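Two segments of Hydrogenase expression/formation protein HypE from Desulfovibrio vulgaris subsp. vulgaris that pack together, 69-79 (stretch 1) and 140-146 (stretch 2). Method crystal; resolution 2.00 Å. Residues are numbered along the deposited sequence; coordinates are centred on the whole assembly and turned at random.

Stretch 1 (69-79) DIGTLAVHGTV
Stretch 2 (140-146) KMFINTT

Helix 70-79 lies over strand 141-146 with their N-to-C directions 27° apart (signed crossing angle -27°) and the axes 8.2 Å apart at closest approach. The register is set by Ala74 and Thr145, whose CA atoms are 6.1 Å apart. The contact buries 363 Å² in total. The strand is extended, with phi from -172° to -103° and psi from 129° to 152°, so its side chains alternate: the CA-to-CB bonds of Met141, Ile143 and Thr145 point toward the helix, those of Phe142, Asn144 and Thr146 away.

Asp69 (phi/psi -160/179, chi1 p at 58°) does not touch the strand but caps the helix: its OD1 accepts from Thr72 N at 2.9 Å with an N-H...acceptor angle of 159°, and from Gly71 N, also at 2.9 Å, in a bond that is weak because its angle is only 119°. Regular helical phi/psi begins at Ile70 (-58/-31), and the backbone bonds Leu73 N to Asp69 O (2.9 Å) and Ala74 N to Ile70 O (2.8 Å) establish the i to i+4 pattern.

Ile70, with chi1 and chi2 both t, covers the start of the strand. Its CD1 lies 3.6 Å from Met141 O, while its CG2 meets Met141 CE at 3.8 Å and Ile143 CD1 at 3.9 Å. Met141 reaches this point fully extended, all three chi angles t; Ile143 does so with chi1 m and chi2 t. At Gly71, the backbone N comes 4.3 Å from Ile143 CD1.

One turn after Ile70, Ala74 again points toward the strand. Its small side chain admits close packing, with CB 4.0 Å from Ile143 CG2 and 3.9 Å from Thr145 CG2. Its carbonyl is also engaged: Thr145 OG1, placed by chi1 p (55°), donates to Ala74 O at 2.6 Å, a short bond joining a strand side chain to the helix backbone. Val75 points away, and its O accepts from Val79 N at 2.9 Å and, weakly, from Thr78 N at 3.3 Å.

Thr78, another turn on and with chi1 m (-72°), completes the i, i+4, i+8 row of Ile70, Ala74 and Thr78. Its OG1 is 2.7 Å from Thr145 OG1, at hydrogen-bonding distance, so the two hydroxyls and Ala74 O form a compact polar cluster. The methyl CG2 of Thr78 packs 3.7 Å from Thr146 C. The facing side chains thus change from apolar around Ile70 to hydroxyl-bearing at Thr78.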

# COMPACT_ATOMS: atom_id res chain seq x y z
N ASP A 69 18.69 3.42 -1.23
CA ASP A 69 17.87 4.51 -0.75
C ASP A 69 16.46 4.00 -0.46
O ASP A 69 16.18 2.81 -0.65
CB ASP A 69 17.89 5.71 -1.73
CG ASP A 69 17.42 5.36 -3.14
OD1 ASP A 69 16.35 4.71 -3.30
OD2 ASP A 69 18.11 5.77 -4.11
N ILE A 70 15.57 4.88 0.01
CA ILE A 70 14.17 4.49 0.30
C ILE A 70 13.42 3.91 -0.93
O ILE A 70 12.57 3.04 -0.78
CB ILE A 70 13.38 5.65 0.95
CG1 ILE A 70 12.08 5.15 1.60
CG2 ILE A 70 13.13 6.79 -0.05
CD1 ILE A 70 11.36 6.20 2.42
N GLY A 71 13.77 4.37 -2.12
CA GLY A 71 13.19 3.84 -3.35
C GLY A 71 13.66 2.44 -3.68
O GLY A 71 12.89 1.58 -4.08
N THR A 72 14.94 2.22 -3.51
CA THR A 72 15.53 0.93 -3.69
C THR A 72 14.90 -0.06 -2.66
O THR A 72 14.49 -1.18 -3.01
CB THR A 72 17.05 1.13 -3.56
OG1 THR A 72 17.74 0.76 -4.76
CG2 THR A 72 17.63 0.55 -2.34
N LEU A 73 14.79 0.37 -1.40
CA LEU A 73 14.13 -0.43 -0.35
C LEU A 73 12.66 -0.73 -0.68
O LEU A 73 12.19 -1.87 -0.56
CB LEU A 73 14.23 0.29 1.00
CG LEU A 73 15.21 -0.17 2.09
CD1 LEU A 73 16.50 -0.80 1.56
CD2 LEU A 73 15.47 0.93 3.16
N ALA A 74 11.95 0.31 -1.12
CA ALA A 74 10.52 0.20 -1.44
C ALA A 74 10.23 -0.87 -2.51
O ALA A 74 9.28 -1.66 -2.37
CB ALA A 74 9.98 1.55 -1.85
N VAL A 75 11.05 -0.92 -3.56
CA VAL A 75 10.91 -1.97 -4.58
C VAL A 75 11.46 -3.35 -4.13
O VAL A 75 10.71 -4.34 -4.12
CB VAL A 75 11.50 -1.52 -5.94
CG1 VAL A 75 11.50 -2.66 -6.95
CG2 VAL A 75 10.67 -0.34 -6.48
N HIS A 76 12.74 -3.42 -3.76
CA HIS A 76 13.38 -4.70 -3.38
C HIS A 76 12.66 -5.43 -2.25
O HIS A 76 12.42 -6.64 -2.32
CB HIS A 76 14.86 -4.50 -2.99
CG HIS A 76 15.72 -3.98 -4.11
ND1 HIS A 76 16.87 -3.25 -3.89
CD2 HIS A 76 15.58 -4.06 -5.45
CE1 HIS A 76 17.41 -2.92 -5.05
NE2 HIS A 76 16.63 -3.39 -6.01
N GLY A 77 12.31 -4.69 -1.20
CA GLY A 77 11.71 -5.31 0.01
C GLY A 77 10.39 -5.99 -0.33
O GLY A 77 10.07 -7.07 0.18
N THR A 78 9.61 -5.35 -1.20
CA THR A 78 8.27 -5.84 -1.53
C THR A 78 8.34 -6.96 -2.60
O THR A 78 7.62 -7.97 -2.50
CB THR A 78 7.34 -4.67 -1.91
OG1 THR A 78 7.04 -3.94 -0.71
CG2 THR A 78 6.04 -5.15 -2.51
N VAL A 79 9.21 -6.78 -3.58
CA VAL A 79 9.59 -7.86 -4.51
C VAL A 79 10.02 -9.10 -3.67
O VAL A 79 9.55 -10.22 -3.91
CB VAL A 79 10.72 -7.42 -5.49
CG1 VAL A 79 11.40 -8.63 -6.17
CG2 VAL A 79 10.18 -6.45 -6.55
N LYS A 140 9.79 14.29 5.67
CA LYS A 140 10.23 14.24 4.26
C LYS A 140 9.41 13.31 3.36
O LYS A 140 8.81 13.75 2.38
CB LYS A 140 11.72 13.90 4.11
CG LYS A 140 12.69 14.72 4.94
CD LYS A 140 14.12 14.38 4.55
CE LYS A 140 15.04 14.30 5.76
NZ LYS A 140 14.79 15.37 6.74
N MET A 141 9.41 12.01 3.69
CA MET A 141 8.88 11.03 2.74
C MET A 141 8.76 9.62 3.30
O MET A 141 9.75 9.07 3.81
CB MET A 141 9.78 11.00 1.51
CG MET A 141 9.48 9.94 0.48
SD MET A 141 10.78 10.07 -0.74
CE MET A 141 10.35 8.71 -1.75
N PHE A 142 7.57 9.05 3.15
CA PHE A 142 7.35 7.63 3.36
C PHE A 142 6.81 7.04 2.06
O PHE A 142 6.16 7.73 1.28
CB PHE A 142 6.35 7.36 4.49
CG PHE A 142 6.69 8.05 5.80
CD1 PHE A 142 5.71 8.73 6.51
CD2 PHE A 142 7.99 8.03 6.30
CE1 PHE A 142 6.02 9.37 7.70
CE2 PHE A 142 8.31 8.67 7.49
CZ PHE A 142 7.32 9.34 8.19
N ILE A 143 7.07 5.75 1.84
CA ILE A 143 6.54 5.08 0.66
C ILE A 143 5.95 3.76 1.12
O ILE A 143 6.59 3.01 1.87
CB ILE A 143 7.65 4.78 -0.40
CG1 ILE A 143 8.50 6.02 -0.69
CG2 ILE A 143 7.04 4.22 -1.70
CD1 ILE A 143 9.71 5.74 -1.64
N ASN A 144 4.72 3.48 0.67
CA ASN A 144 4.20 2.13 0.76
C ASN A 144 4.26 1.47 -0.61
O ASN A 144 3.96 2.11 -1.64
CB ASN A 144 2.76 2.14 1.27
CG ASN A 144 2.17 0.73 1.33
OD1 ASN A 144 1.76 0.19 0.31
ND2 ASN A 144 2.14 0.13 2.53
N THR A 145 4.66 0.20 -0.64
CA THR A 145 4.50 -0.57 -1.87
C THR A 145 3.77 -1.87 -1.58
O THR A 145 3.94 -2.46 -0.53
CB THR A 145 5.84 -0.86 -2.59
OG1 THR A 145 6.76 -1.50 -1.71
CG2 THR A 145 6.47 0.43 -3.18
N THR A 146 2.94 -2.29 -2.54
CA THR A 146 2.25 -3.57 -2.43
C THR A 146 2.62 -4.38 -3.67
O THR A 146 2.65 -3.84 -4.79
CB THR A 146 0.72 -3.35 -2.32
OG1 THR A 146 0.47 -2.50 -1.19
CG2 THR A 146 -0.06 -4.65 -2.15